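Local coordinates for Sec-alkyl sulfatase (Pseudomonas sp. dsm 6611, PDB 2YHE) that hydrolyses (R)-secondary-alkyl sulfates to (S)-alcohols with strict inversion of configuration, as a zinc-dependent homodimer of the metallo-beta-lactamase superfamily, at the interface of chains A and B. Residues are numbered along the deposited sequence; one frame, centred on the assembly and turned at random. Chains: chain A/B, Sec-alkyl sulfatase.

Contact 1: the interface of chains A and B. Residues chain A 231, 505, 520, 658-659; chain B 437-439.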
ATOM      1  N   TYR A 231      -2.736  -4.587 -20.877  1.00 29.59           N
ATOM      2  CA  TYR A 231      -3.787  -5.505 -20.457  1.00 28.23           C
ATOM      3  C   TYR A 231      -4.993  -4.695 -19.994  1.00 35.76           C
ATOM      4  O   TYR A 231      -6.131  -5.009 -20.346  1.00 34.21           O
ATOM      5  CB  TYR A 231      -3.284  -6.389 -19.330  1.00 27.84           C
ATOM      6  CG  TYR A 231      -2.664  -7.666 -19.838  1.00 29.06           C
ATOM      7  CD1 TYR A 231      -1.440  -7.655 -20.496  1.00 30.87           C
ATOM      8  CD2 TYR A 231      -3.298  -8.894 -19.655  1.00 29.45           C
ATOM      9  CE1 TYR A 231      -0.873  -8.827 -20.986  1.00 31.52           C
ATOM     10  CE2 TYR A 231      -2.746 -10.070 -20.161  1.00 31.21           C
ATOM     11  CZ  TYR A 231      -1.528 -10.031 -20.824  1.00 37.51           C
ATOM     12  OH  TYR A 231      -0.966 -11.182 -21.315  1.00 38.06           O
ATOM     13  N   MET A 505     -10.583 -17.718 -20.698  1.00 32.92           N
ATOM     14  CA  MET A 505     -10.435 -16.275 -20.468  1.00 32.52           C
ATOM     15  C   MET A 505     -11.370 -15.483 -21.348  1.00 40.09           C
ATOM     16  O   MET A 505     -12.000 -14.525 -20.889  1.00 41.78           O
ATOM     17  CB  MET A 505      -9.014 -15.819 -20.732  1.00 34.44           C
ATOM     18  CG  MET A 505      -8.108 -15.994 -19.555  1.00 36.96           C
ATOM     19  SD  MET A 505      -6.629 -14.968 -19.706  1.00 39.86           S
ATOM     20  CE  MET A 505      -5.707 -15.566 -18.294  1.00 36.93           C
ATOM     21  N   MET A 520      -8.372  -7.151 -19.901  1.00 24.59           N
ATOM     22  CA  MET A 520      -7.335  -8.008 -19.354  1.00 24.36           C
ATOM     23  C   MET A 520      -7.478  -9.433 -19.860  1.00 30.17           C
ATOM     24  O   MET A 520      -6.488 -10.029 -20.298  1.00 29.00           O
ATOM     25  CB  MET A 520      -7.337  -7.959 -17.824  1.00 26.21           C
ATOM     26  CG  MET A 520      -6.853  -6.640 -17.282  1.00 28.89           C
ATOM     27  SD  MET A 520      -6.909  -6.584 -15.470  1.00 32.26           S
ATOM     28  CE  MET A 520      -8.482  -6.053 -15.171  1.00 28.55           C
ATOM     29  N   ILE A 658       3.481 -11.940 -19.571  1.00 34.18           N
ATOM     30  CA  ILE A 658       2.587 -11.783 -18.438  1.00 32.61           C
ATOM     31  C   ILE A 658       1.830 -13.090 -18.192  1.00 36.01           C
ATOM     32  O   ILE A 658       1.833 -13.573 -17.060  1.00 34.93           O
ATOM     33  CB  ILE A 658       1.676 -10.538 -18.642  1.00 35.32           C
ATOM     34  CG1 ILE A 658       2.463  -9.247 -18.324  1.00 35.30           C
ATOM     35  CG2 ILE A 658       0.395 -10.638 -17.832  1.00 36.11           C
ATOM     36  CD1 ILE A 658       1.838  -7.933 -18.792  1.00 36.03           C
ATOM     37  N   VAL A 659       1.234 -13.683 -19.258  1.00 33.95           N
ATOM     38  CA  VAL A 659       0.393 -14.900 -19.193  1.00 33.91           C
ATOM     39  C   VAL A 659       1.147 -16.245 -19.331  1.00 40.25           C
ATOM     40  O   VAL A 659       0.565 -17.336 -19.393  1.00 39.82           O
ATOM     41  CB  VAL A 659      -0.889 -14.797 -20.037  1.00 36.39           C
ATOM     42  CG1 VAL A 659      -1.835 -13.740 -19.482  1.00 36.11           C
ATOM     43  CG2 VAL A 659      -0.575 -14.550 -21.507  1.00 36.29           C
TER
ATOM     44  N   GLY B 437      -0.768  -8.970 -12.464  1.00 31.68           N
ATOM     45  CA  GLY B 437      -0.960  -8.612 -13.866  1.00 30.70           C
ATOM     46  C   GLY B 437      -1.427  -9.765 -14.729  1.00 33.53           C
ATOM     47  O   GLY B 437      -1.889  -9.535 -15.854  1.00 33.00           O
ATOM     48  N   ASN B 438      -1.352 -11.005 -14.194  1.00 28.51           N
ATOM     49  CA  ASN B 438      -1.801 -12.203 -14.892  1.00 28.52           C
ATOM     50  C   ASN B 438      -3.310 -12.395 -14.636  1.00 33.04           C
ATOM     51  O   ASN B 438      -3.673 -12.673 -13.477  1.00 32.81           O
ATOM     52  CB  ASN B 438      -0.983 -13.422 -14.429  1.00 27.38           C
ATOM     53  CG  ASN B 438      -1.310 -14.718 -15.119  1.00 42.72           C
ATOM     54  OD1 ASN B 438      -2.313 -14.878 -15.834  1.00 45.56           O
ATOM     55  ND2 ASN B 438      -0.452 -15.676 -14.918  1.00 26.98           N
ATOM     56  N   PRO B 439      -4.205 -12.249 -15.673  1.00 29.04           N
ATOM     57  CA  PRO B 439      -5.660 -12.381 -15.418  1.00 28.84           C
ATOM     58  C   PRO B 439      -6.129 -13.713 -14.834  1.00 34.60           C
ATOM     59  O   PRO B 439      -7.217 -13.751 -14.284  1.00 36.09           O
ATOM     60  CB  PRO B 439      -6.321 -12.001 -16.745  1.00 29.39           C
ATOM     61  CG  PRO B 439      -5.271 -11.376 -17.546  1.00 33.14           C
ATOM     62  CD  PRO B 439      -3.956 -11.902 -17.084  1.00 29.72           C
TER
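B:Gly437, with a positive phi (92°), lies against A:Ile658, and B:Asn438 then runs extended into B:Pro439, which starts the short 3-10 helix 439-441. The proline ring is the main intruder: it enters a pocket of chain A walled by A:Tyr231, A:Met505, A:Met520 and A:Val659. CD of B:Pro439 meets CG1 of A:Val659 at 3.7 Å. The same CD also touches CE2 on the aromatic ring of A:Tyr231, whose side chain lies roughly perpendicular to that of the proline. CB of B:Pro439 is met by the terminal methyl CE of A:Met505 at 3.9 Å; the methionine chain is extended beyond CG, which carries the methyl out to the ring. CG packs against CB and the backbone carbonyl of A:Met520. Next to the proline, CG2 of A:Ile658, anti to its backbone N, projects between the two chains: it lies over one face of the A:Tyr231 ring, near the rim, and comes 4.0 Å from CA of B:Asn438. The asparagine side chain lies alongside the backbone of A:Ile658, its OD1 near CG1 of A:Val659. Among these residues the contact is mainly apolar packing, and it anchors the B loop against the C-terminal segment and helices of A in the homodimer.

Contact 2: the interface of chains A and B. Residues chain A 595, 598; chain B 338, 341-342, 373.
A:Arg595 lays its extended side chain across helix 330-344 of chain B, with its guanidinium between B:Asp338 and B:Glu342. The two carboxylates are turned differently against it. That of B:Asp338 is steeply inclined, its plane 64° from the guanidinium, and NH2 of A:Arg595 donates to OD1 at 3.0 Å from above the carboxylate plane; the NE contacts with the same carboxylate are weak. From the opposite face of that plane, NH1 of B:Arg373 donates to OD1 of B:Asp338 at 2.9 Å, with the oxygen lying in the guanidinium plane of B:Arg373. One aspartate oxygen is thus gripped by arginines of both chains, and its negative charge probably offsets the closeness of the two positive groups, whose nearest nitrogens, A:Arg595 NH2 and B:Arg373 NH1, are 4.3 Å apart. B:Glu342 runs past A:Arg595 in the opposite direction, its carboxylate nearly parallel to the guanidinium (10° between planes). OE1 of B:Glu342 forms a longer salt bridge with NH1 of A:Arg595 at 3.9 Å, while its CB packs against CZ of the arginine. B:Leu341 closes the edge of the guanidinium, its methyl CD2 lying in plane and 3.5 Å from NH2 of A:Arg595. In the fold, strand 591-596 of the C-terminal region of A thus rests on helix 330-344 of B, with B:Arg373 bracing the aspartate from the neighbouring helix 362-388.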
ATOM      1  N   ARG A 595      23.321  12.328  -2.661  1.00 37.97           N
ATOM      2  CA  ARG A 595      23.130  13.447  -1.734  1.00 40.28           C
ATOM      3  C   ARG A 595      23.039  14.703  -2.563  1.00 50.90           C
ATOM      4  O   ARG A 595      23.935  14.988  -3.346  1.00 50.85           O
ATOM      5  CB  ARG A 595      24.256  13.548  -0.670  1.00 37.32           C
ATOM      6  CG  ARG A 595      24.223  12.428   0.330  1.00 43.99           C
ATOM      7  CD  ARG A 595      25.156  12.682   1.477  1.00 64.49           C
ATOM      8  NE  ARG A 595      25.204  11.548   2.398  1.00 73.02           N
ATOM      9  CZ  ARG A 595      25.879  11.548   3.541  1.00 82.93           C
ATOM     10  NH1 ARG A 595      26.561  12.619   3.917  1.00 50.70           N
ATOM     11  NH2 ARG A 595      25.873  10.476   4.321  1.00 83.36           N
ATOM     12  N   SER A 598      25.431  18.550  -1.801  1.00 60.99           N
ATOM     13  CA  SER A 598      26.755  18.341  -1.195  1.00 60.18           C
ATOM     14  C   SER A 598      27.729  17.640  -2.160  1.00 62.10           C
ATOM     15  O   SER A 598      27.303  17.066  -3.180  1.00 62.00           O
ATOM     16  CB  SER A 598      26.652  17.616   0.149  1.00 63.14           C
ATOM     17  OG  SER A 598      26.271  16.256   0.014  1.00 74.44           O
TER
ATOM     18  N   ASP B 338      20.227   8.277   5.551  1.00 36.19           N
ATOM     19  CA  ASP B 338      21.305   9.061   4.949  1.00 36.93           C
ATOM     20  C   ASP B 338      21.298  10.480   5.455  1.00 39.39           C
ATOM     21  O   ASP B 338      22.358  11.011   5.786  1.00 39.89           O
ATOM     22  CB  ASP B 338      21.191   9.069   3.422  1.00 40.33           C
ATOM     23  CG  ASP B 338      22.519   9.308   2.700  1.00 56.41           C
ATOM     24  OD1 ASP B 338      23.574   8.902   3.239  1.00 59.07           O
ATOM     25  OD2 ASP B 338      22.488   9.778   1.546  1.00 62.66           O
ATOM     26  N   LEU B 341      22.786  10.394   8.844  1.00 45.96           N
ATOM     27  CA  LEU B 341      24.219  10.154   8.687  1.00 46.62           C
ATOM     28  C   LEU B 341      24.957  11.444   8.305  1.00 51.08           C
ATOM     29  O   LEU B 341      26.040  11.708   8.827  1.00 50.62           O
ATOM     30  CB  LEU B 341      24.479   9.015   7.676  1.00 46.41           C
ATOM     31  CG  LEU B 341      25.931   8.668   7.347  1.00 50.65           C
ATOM     32  CD1 LEU B 341      26.682   8.241   8.580  1.00 51.34           C
ATOM     33  CD2 LEU B 341      26.000   7.562   6.330  1.00 52.82           C
ATOM     34  N   GLU B 342      24.350  12.247   7.430  1.00 48.06           N
ATOM     35  CA  GLU B 342      24.924  13.517   7.017  1.00 48.10           C
ATOM     36  C   GLU B 342      24.785  14.527   8.145  1.00 50.21           C
ATOM     37  O   GLU B 342      25.801  15.071   8.594  1.00 52.73           O
ATOM     38  CB  GLU B 342      24.267  14.043   5.725  1.00 49.81           C
ATOM     39  CG  GLU B 342      24.886  15.320   5.161  1.00 62.20           C
ATOM     40  CD  GLU B 342      24.223  15.878   3.913  1.00 90.97           C
ATOM     41  OE1 GLU B 342      23.582  15.088   3.180  1.00 88.70           O
ATOM     42  OE2 GLU B 342      24.329  17.105   3.678  1.00 75.14           O
ATOM     43  N   ARG B 373      21.169   2.276   5.544  1.00 38.54           N
ATOM     44  CA  ARG B 373      20.696   3.007   4.370  1.00 37.23           C
ATOM     45  C   ARG B 373      20.791   2.130   3.123  1.00 41.17           C
ATOM     46  O   ARG B 373      19.812   1.997   2.384  1.00 41.11           O
ATOM     47  CB  ARG B 373      21.543   4.273   4.193  1.00 37.89           C
ATOM     48  CG  ARG B 373      21.253   5.051   2.920  1.00 41.05           C
ATOM     49  CD  ARG B 373      22.463   5.809   2.467  1.00 43.17           C
ATOM     50  NE  ARG B 373      23.606   4.938   2.209  1.00 53.06           N
ATOM     51  CZ  ARG B 373      24.869   5.333   2.306  1.00 57.84           C
ATOM     52  NH1 ARG B 373      25.154   6.578   2.651  1.00 27.41           N
ATOM     53  NH2 ARG B 373      25.860   4.485   2.047  1.00 44.09           N
TER

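Contact 3: the interface of chains A and B. Residues chain A 320, 422, 425-426, 429; chain B 432-434.
Helix 420-431 of chain A, in the alkyl sulfatase dimerisation region, and A:Leu320, from a loop that contributes to the sulfate-binding site, together receive the B segment 432-434 that follows the equivalent helix of the partner. The phenyl ring of B:Phe434 fits between A:Leu320 and the aliphatic part of A:Arg425. On the leucine side, methyl CD2 of A:Leu320 lies 3.4 Å from ring carbon CE1 of B:Phe434. Toward the ring's far end, CB of A:Arg425 is 3.7 Å from CZ of B:Phe434, and its CD also packs there; the two side chains cross at about a right angle. A chi1 of 76° sets CG of the phenylalanine between its own backbone N and carbonyl carbon, and the ring points across to helix 420-431 of chain A. The backbone of the same residue is held as well: N of B:Phe434 donates to the side-chain amide oxygen OE1 of A:Gln429 at 2.8 Å, approaching from 45° above the carbonyl plane. The glutamine chain reaches there with CG anti to its backbone N and an extended course beyond CG, and OE1 also sits at the edge of the phenyl ring, in its plane. B:Gly433 passes alongside this amide, its CA 3.8 Å from CD of A:Gln429, while methyl CD1 of A:Leu320 packs against the same CA. The contact ties the subunits together beside the sulfate site, so dimerisation may help to position A:Leu320 for substrate binding.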
ATOM      1  N   LEU A 320      -7.242   0.128  -6.603  1.00 27.83           N
ATOM      2  CA  LEU A 320      -5.991  -0.463  -7.033  1.00 28.22           C
ATOM      3  C   LEU A 320      -6.101  -0.665  -8.540  1.00 35.17           C
ATOM      4  O   LEU A 320      -6.937  -1.440  -9.009  1.00 36.91           O
ATOM      5  CB  LEU A 320      -5.717  -1.800  -6.290  1.00 28.09           C
ATOM      6  CG  LEU A 320      -4.365  -2.444  -6.531  1.00 31.11           C
ATOM      7  CD1 LEU A 320      -3.234  -1.653  -5.869  1.00 30.65           C
ATOM      8  CD2 LEU A 320      -4.380  -3.877  -6.080  1.00 29.26           C
ATOM      9  N   THR A 422     -11.985  -6.468  -6.477  1.00 25.72           N
ATOM     10  CA  THR A 422     -10.652  -5.885  -6.464  1.00 25.98           C
ATOM     11  C   THR A 422     -10.558  -4.814  -5.418  1.00 29.47           C
ATOM     12  O   THR A 422      -9.571  -4.793  -4.675  1.00 29.19           O
ATOM     13  CB  THR A 422     -10.256  -5.367  -7.875  1.00 32.60           C
ATOM     14  OG1 THR A 422     -10.306  -6.451  -8.798  1.00 26.46           O
ATOM     15  CG2 THR A 422      -8.840  -4.754  -7.914  1.00 30.42           C
ATOM     16  N   ARG A 425     -10.514  -6.179  -1.985  1.00 22.96           N
ATOM     17  CA  ARG A 425      -9.181  -6.765  -1.795  1.00 22.21           C
ATOM     18  C   ARG A 425      -8.139  -5.657  -1.566  1.00 24.25           C
ATOM     19  O   ARG A 425      -7.225  -5.837  -0.765  1.00 23.11           O
ATOM     20  CB  ARG A 425      -8.797  -7.698  -2.969  1.00 18.82           C
ATOM     21  CG  ARG A 425      -9.592  -8.991  -2.992  1.00 19.31           C
ATOM     22  CD  ARG A 425      -9.137  -9.979  -4.039  1.00 13.99           C
ATOM     23  NE  ARG A 425     -10.001  -9.996  -5.218  1.00 22.70           N
ATOM     24  CZ  ARG A 425     -10.663 -11.059  -5.673  1.00 38.92           C
ATOM     25  NH1 ARG A 425     -10.635 -12.203  -5.008  1.00 25.25           N
ATOM     26  NH2 ARG A 425     -11.368 -10.979  -6.785  1.00 36.17           N
ATOM     27  N   ALA A 426      -8.321  -4.500  -2.227  1.00 21.35           N
ATOM     28  CA  ALA A 426      -7.459  -3.308  -2.139  1.00 20.62           C
ATOM     29  C   ALA A 426      -7.498  -2.642  -0.775  1.00 26.32           C
ATOM     30  O   ALA A 426      -6.468  -2.143  -0.322  1.00 27.85           O
ATOM     31  CB  ALA A 426      -7.828  -2.313  -3.224  1.00 20.58           C
ATOM     32  N   GLN A 429      -5.494  -4.828   1.335  1.00 24.36           N
ATOM     33  CA  GLN A 429      -4.107  -4.551   0.996  1.00 24.10           C
ATOM     34  C   GLN A 429      -3.626  -3.303   1.686  1.00 28.50           C
ATOM     35  O   GLN A 429      -2.530  -3.321   2.262  1.00 30.00           O
ATOM     36  CB  GLN A 429      -3.916  -4.421  -0.512  1.00 25.70           C
ATOM     37  CG  GLN A 429      -2.438  -4.141  -0.879  1.00 29.86           C
ATOM     38  CD  GLN A 429      -2.220  -3.736  -2.298  1.00 40.11           C
ATOM     39  OE1 GLN A 429      -2.542  -4.470  -3.239  1.00 31.60           O
ATOM     40  NE2 GLN A 429      -1.648  -2.558  -2.478  1.00 28.13           N
TER
ATOM     41  N   LEU B 432       2.938  -1.712  -7.216  1.00 22.80           N
ATOM     42  CA  LEU B 432       1.965  -2.334  -8.105  1.00 23.33           C
ATOM     43  C   LEU B 432       0.730  -2.943  -7.441  1.00 32.72           C
ATOM     44  O   LEU B 432      -0.357  -2.854  -8.016  1.00 33.09           O
ATOM     45  CB  LEU B 432       2.604  -3.343  -9.087  1.00 22.44           C
ATOM     46  CG  LEU B 432       3.912  -2.902  -9.825  1.00 24.08           C
ATOM     47  CD1 LEU B 432       4.567  -4.047 -10.486  1.00 21.03           C
ATOM     48  CD2 LEU B 432       3.698  -1.739 -10.831  1.00 23.80           C
ATOM     49  N   GLY B 433       0.894  -3.571  -6.275  1.00 31.00           N
ATOM     50  CA  GLY B 433      -0.217  -4.187  -5.548  1.00 30.86           C
ATOM     51  C   GLY B 433      -0.139  -5.700  -5.450  1.00 34.45           C
ATOM     52  O   GLY B 433       0.854  -6.295  -5.874  1.00 35.71           O
ATOM     53  N   PHE B 434      -1.178  -6.335  -4.871  1.00 28.92           N
ATOM     54  CA  PHE B 434      -1.259  -7.802  -4.677  1.00 27.63           C
ATOM     55  C   PHE B 434      -1.453  -8.540  -6.024  1.00 31.86           C
ATOM     56  O   PHE B 434      -1.181  -9.750  -6.114  1.00 31.50           O
ATOM     57  CB  PHE B 434      -2.415  -8.187  -3.688  1.00 27.35           C
ATOM     58  CG  PHE B 434      -3.796  -8.112  -4.301  1.00 27.27           C
ATOM     59  CD1 PHE B 434      -4.505  -6.909  -4.321  1.00 27.34           C
ATOM     60  CD2 PHE B 434      -4.339  -9.207  -4.972  1.00 31.55           C
ATOM     61  CE1 PHE B 434      -5.750  -6.808  -4.961  1.00 30.06           C
ATOM     62  CE2 PHE B 434      -5.587  -9.110  -5.621  1.00 32.00           C
ATOM     63  CZ  PHE B 434      -6.282  -7.905  -5.613  1.00 29.67           C
TER

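Contact 4: the interface of chains A and B. Residues chain A 367, 370-371, 373-374, 407; chain B 588-589, 593.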
ATOM      1  N   THR A 367     -27.446  14.290  -5.602  1.00 30.75           N
ATOM      2  CA  THR A 367     -27.742  12.863  -5.440  1.00 30.65           C
ATOM      3  C   THR A 367     -26.514  12.027  -5.822  1.00 35.01           C
ATOM      4  O   THR A 367     -26.120  11.112  -5.080  1.00 34.96           O
ATOM      5  CB  THR A 367     -28.995  12.483  -6.219  1.00 38.15           C
ATOM      6  OG1 THR A 367     -30.072  13.261  -5.741  1.00 33.63           O
ATOM      7  CG2 THR A 367     -29.370  11.008  -6.039  1.00 45.23           C
ATOM      8  N   ALA A 370     -23.617  12.301  -3.244  1.00 30.02           N
ATOM      9  CA  ALA A 370     -23.994  11.533  -2.045  1.00 28.66           C
ATOM     10  C   ALA A 370     -23.820  10.044  -2.314  1.00 34.42           C
ATOM     11  O   ALA A 370     -23.303   9.313  -1.466  1.00 35.51           O
ATOM     12  CB  ALA A 370     -25.435  11.833  -1.650  1.00 28.49           C
ATOM     13  N   ASP A 371     -24.223   9.605  -3.518  1.00 30.72           N
ATOM     14  CA  ASP A 371     -24.132   8.218  -3.952  1.00 28.80           C
ATOM     15  C   ASP A 371     -22.657   7.810  -4.082  1.00 26.86           C
ATOM     16  O   ASP A 371     -22.274   6.758  -3.571  1.00 26.89           O
ATOM     17  CB  ASP A 371     -24.910   8.024  -5.274  1.00 30.49           C
ATOM     18  CG  ASP A 371     -26.415   7.925  -5.128  1.00 42.54           C
ATOM     19  OD1 ASP A 371     -26.883   7.641  -4.022  1.00 44.60           O
ATOM     20  OD2 ASP A 371     -27.120   8.057  -6.145  1.00 49.60           O
ATOM     21  N   ARG A 373     -19.925   9.193  -2.595  1.00 28.36           N
ATOM     22  CA  ARG A 373     -19.399   9.168  -1.231  1.00 27.17           C
ATOM     23  C   ARG A 373     -19.735   7.867  -0.543  1.00 31.09           C
ATOM     24  O   ARG A 373     -18.839   7.196  -0.012  1.00 30.94           O
ATOM     25  CB  ARG A 373     -19.985  10.337  -0.456  1.00 23.94           C
ATOM     26  CG  ARG A 373     -19.597  10.349   0.998  1.00 34.79           C
ATOM     27  CD  ARG A 373     -20.631  11.061   1.833  1.00 41.28           C
ATOM     28  NE  ARG A 373     -21.955  10.452   1.741  1.00 35.27           N
ATOM     29  CZ  ARG A 373     -23.090  11.117   1.881  1.00 32.68           C
ATOM     30  NH1 ARG A 373     -23.078  12.414   2.130  1.00 35.40           N
ATOM     31  NH2 ARG A 373     -24.246  10.492   1.780  1.00 26.99           N
ATOM     32  N   ASP A 374     -21.022   7.487  -0.575  1.00 27.63           N
ATOM     33  CA  ASP A 374     -21.483   6.241   0.038  1.00 26.84           C
ATOM     34  C   ASP A 374     -20.780   5.003  -0.538  1.00 28.96           C
ATOM     35  O   ASP A 374     -20.348   4.135   0.223  1.00 28.11           O
ATOM     36  CB  ASP A 374     -23.003   6.129  -0.022  1.00 28.59           C
ATOM     37  CG  ASP A 374     -23.760   7.133   0.842  1.00 31.19           C
ATOM     38  OD1 ASP A 374     -23.125   7.807   1.657  1.00 26.67           O
ATOM     39  OD2 ASP A 374     -24.992   7.182   0.740  1.00 45.24           O
ATOM     40  N   LEU A 407     -27.724   1.850  -3.970  1.00 35.44           N
ATOM     41  CA  LEU A 407     -26.475   2.004  -4.703  1.00 33.94           C
ATOM     42  C   LEU A 407     -26.343   0.988  -5.816  1.00 36.47           C
ATOM     43  O   LEU A 407     -25.758   1.286  -6.852  1.00 34.04           O
ATOM     44  CB  LEU A 407     -25.260   1.989  -3.763  1.00 33.22           C
ATOM     45  CG  LEU A 407     -25.247   3.016  -2.632  1.00 36.11           C
ATOM     46  CD1 LEU A 407     -24.057   2.778  -1.743  1.00 37.13           C
ATOM     47  CD2 LEU A 407     -25.263   4.475  -3.153  1.00 34.10           C
TER
ATOM     48  N   ARG B 588     -27.107   6.081   5.347  1.00 29.39           N
ATOM     49  CA  ARG B 588     -27.781   5.944   4.055  1.00 28.34           C
ATOM     50  C   ARG B 588     -27.320   4.674   3.368  1.00 33.47           C
ATOM     51  O   ARG B 588     -26.107   4.457   3.224  1.00 34.18           O
ATOM     52  CB  ARG B 588     -27.486   7.184   3.176  1.00 25.33           C
ATOM     53  CG  ARG B 588     -28.588   7.505   2.169  1.00 24.30           C
ATOM     54  CD  ARG B 588     -28.327   8.799   1.428  1.00 20.24           C
ATOM     55  NE  ARG B 588     -27.394   8.545   0.337  1.00 47.10           N
ATOM     56  CZ  ARG B 588     -27.591   8.865  -0.936  1.00 67.27           C
ATOM     57  NH1 ARG B 588     -28.659   9.570  -1.293  1.00 45.49           N
ATOM     58  NH2 ARG B 588     -26.688   8.552  -1.846  1.00 62.89           N
ATOM     59  N   ASN B 589     -28.279   3.826   2.966  1.00 29.53           N
ATOM     60  CA  ASN B 589     -28.025   2.537   2.310  1.00 29.62           C
ATOM     61  C   ASN B 589     -27.080   1.638   3.139  1.00 36.85           C
ATOM     62  O   ASN B 589     -26.247   0.933   2.580  1.00 38.76           O
ATOM     63  CB  ASN B 589     -27.465   2.742   0.880  1.00 24.57           C
ATOM     64  CG  ASN B 589     -28.368   3.503  -0.050  1.00 37.68           C
ATOM     65  OD1 ASN B 589     -29.513   3.111  -0.325  1.00 34.65           O
ATOM     66  ND2 ASN B 589     -27.859   4.591  -0.592  1.00 27.56           N
ATOM     67  N   THR B 593     -21.645   7.827   7.449  1.00 30.16           N
ATOM     68  CA  THR B 593     -20.745   8.955   7.204  1.00 31.20           C
ATOM     69  C   THR B 593     -21.049  10.085   8.218  1.00 38.92           C
ATOM     70  O   THR B 593     -22.155  10.163   8.786  1.00 36.79           O
ATOM     71  CB  THR B 593     -20.770   9.407   5.761  1.00 34.77           C
ATOM     72  OG1 THR B 593     -22.092   9.817   5.414  1.00 34.30           O
ATOM     73  CG2 THR B 593     -20.265   8.343   4.822  1.00 34.20           C
TER
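Charge pairing dominates where B:Arg588 reaches between A:Asp371 and A:Asp374 of helix 362-388. NE of B:Arg588 donates to OD2 of A:Asp374 at 2.8 Å in an almost straight bond (172° at the hydrogen); the bond reaches OD2 nearly along its C-O axis, and that oxygen lies in the guanidinium plane of B:Arg588. NH2 of B:Arg588 is modelled implausibly close to OD1 of A:Asp371, so the details of this pairing are doubtful. A bend at chi3 (81°) swings the guanidinium away from the line of its aliphatic chain and toward these acids. Within chain A, A:Arg373 holds A:Asp374 side-on: NE and NH2 of the arginine both donate to OD1 of the aspartate, each at 2.9 Å, from the same face of the carboxylate plane. The aspartate is therefore gripped at one oxygen by its own chain and at the other by the partner, and A:Arg373 probably fixes its rotation for B:Arg588. Apolar and van der Waals contacts complete the patch. Methyl CB of A:Ala370 lies over one face of the B:Arg588 guanidinium, near its rim and 3.7 Å from CZ. OG1 of B:Thr593 sits above a face of the A:Arg373 guanidinium, 3.7 Å from NE, and the side chain of A:Leu407 packs against the amide of B:Asn589. In the fold, strands 581-588 and 591-596 of B, with the turn between them, dock onto the long helix 362-388 and the 3-10 helix 405-409 of A.

Contacts 1 and 3 lie about 15 Å apart between the centres of their C-alpha atoms and use one stretch of chain B, 432-439, which fastens to A first near the sulfate-site loop and then near the C-terminal segment. Contacts 2 and 4, about 48 Å apart by the same measure, are outlying sites at which C-terminal strands of one chain meet helices of the other: 330-344, with 362-388 behind it, in contact 2, and 362-388 in contact 4. Residue 373 takes part in both, once from each subunit. By the two-fold symmetry, a central packing zone is flanked by reciprocal charged clamps, consistent with the homodimer.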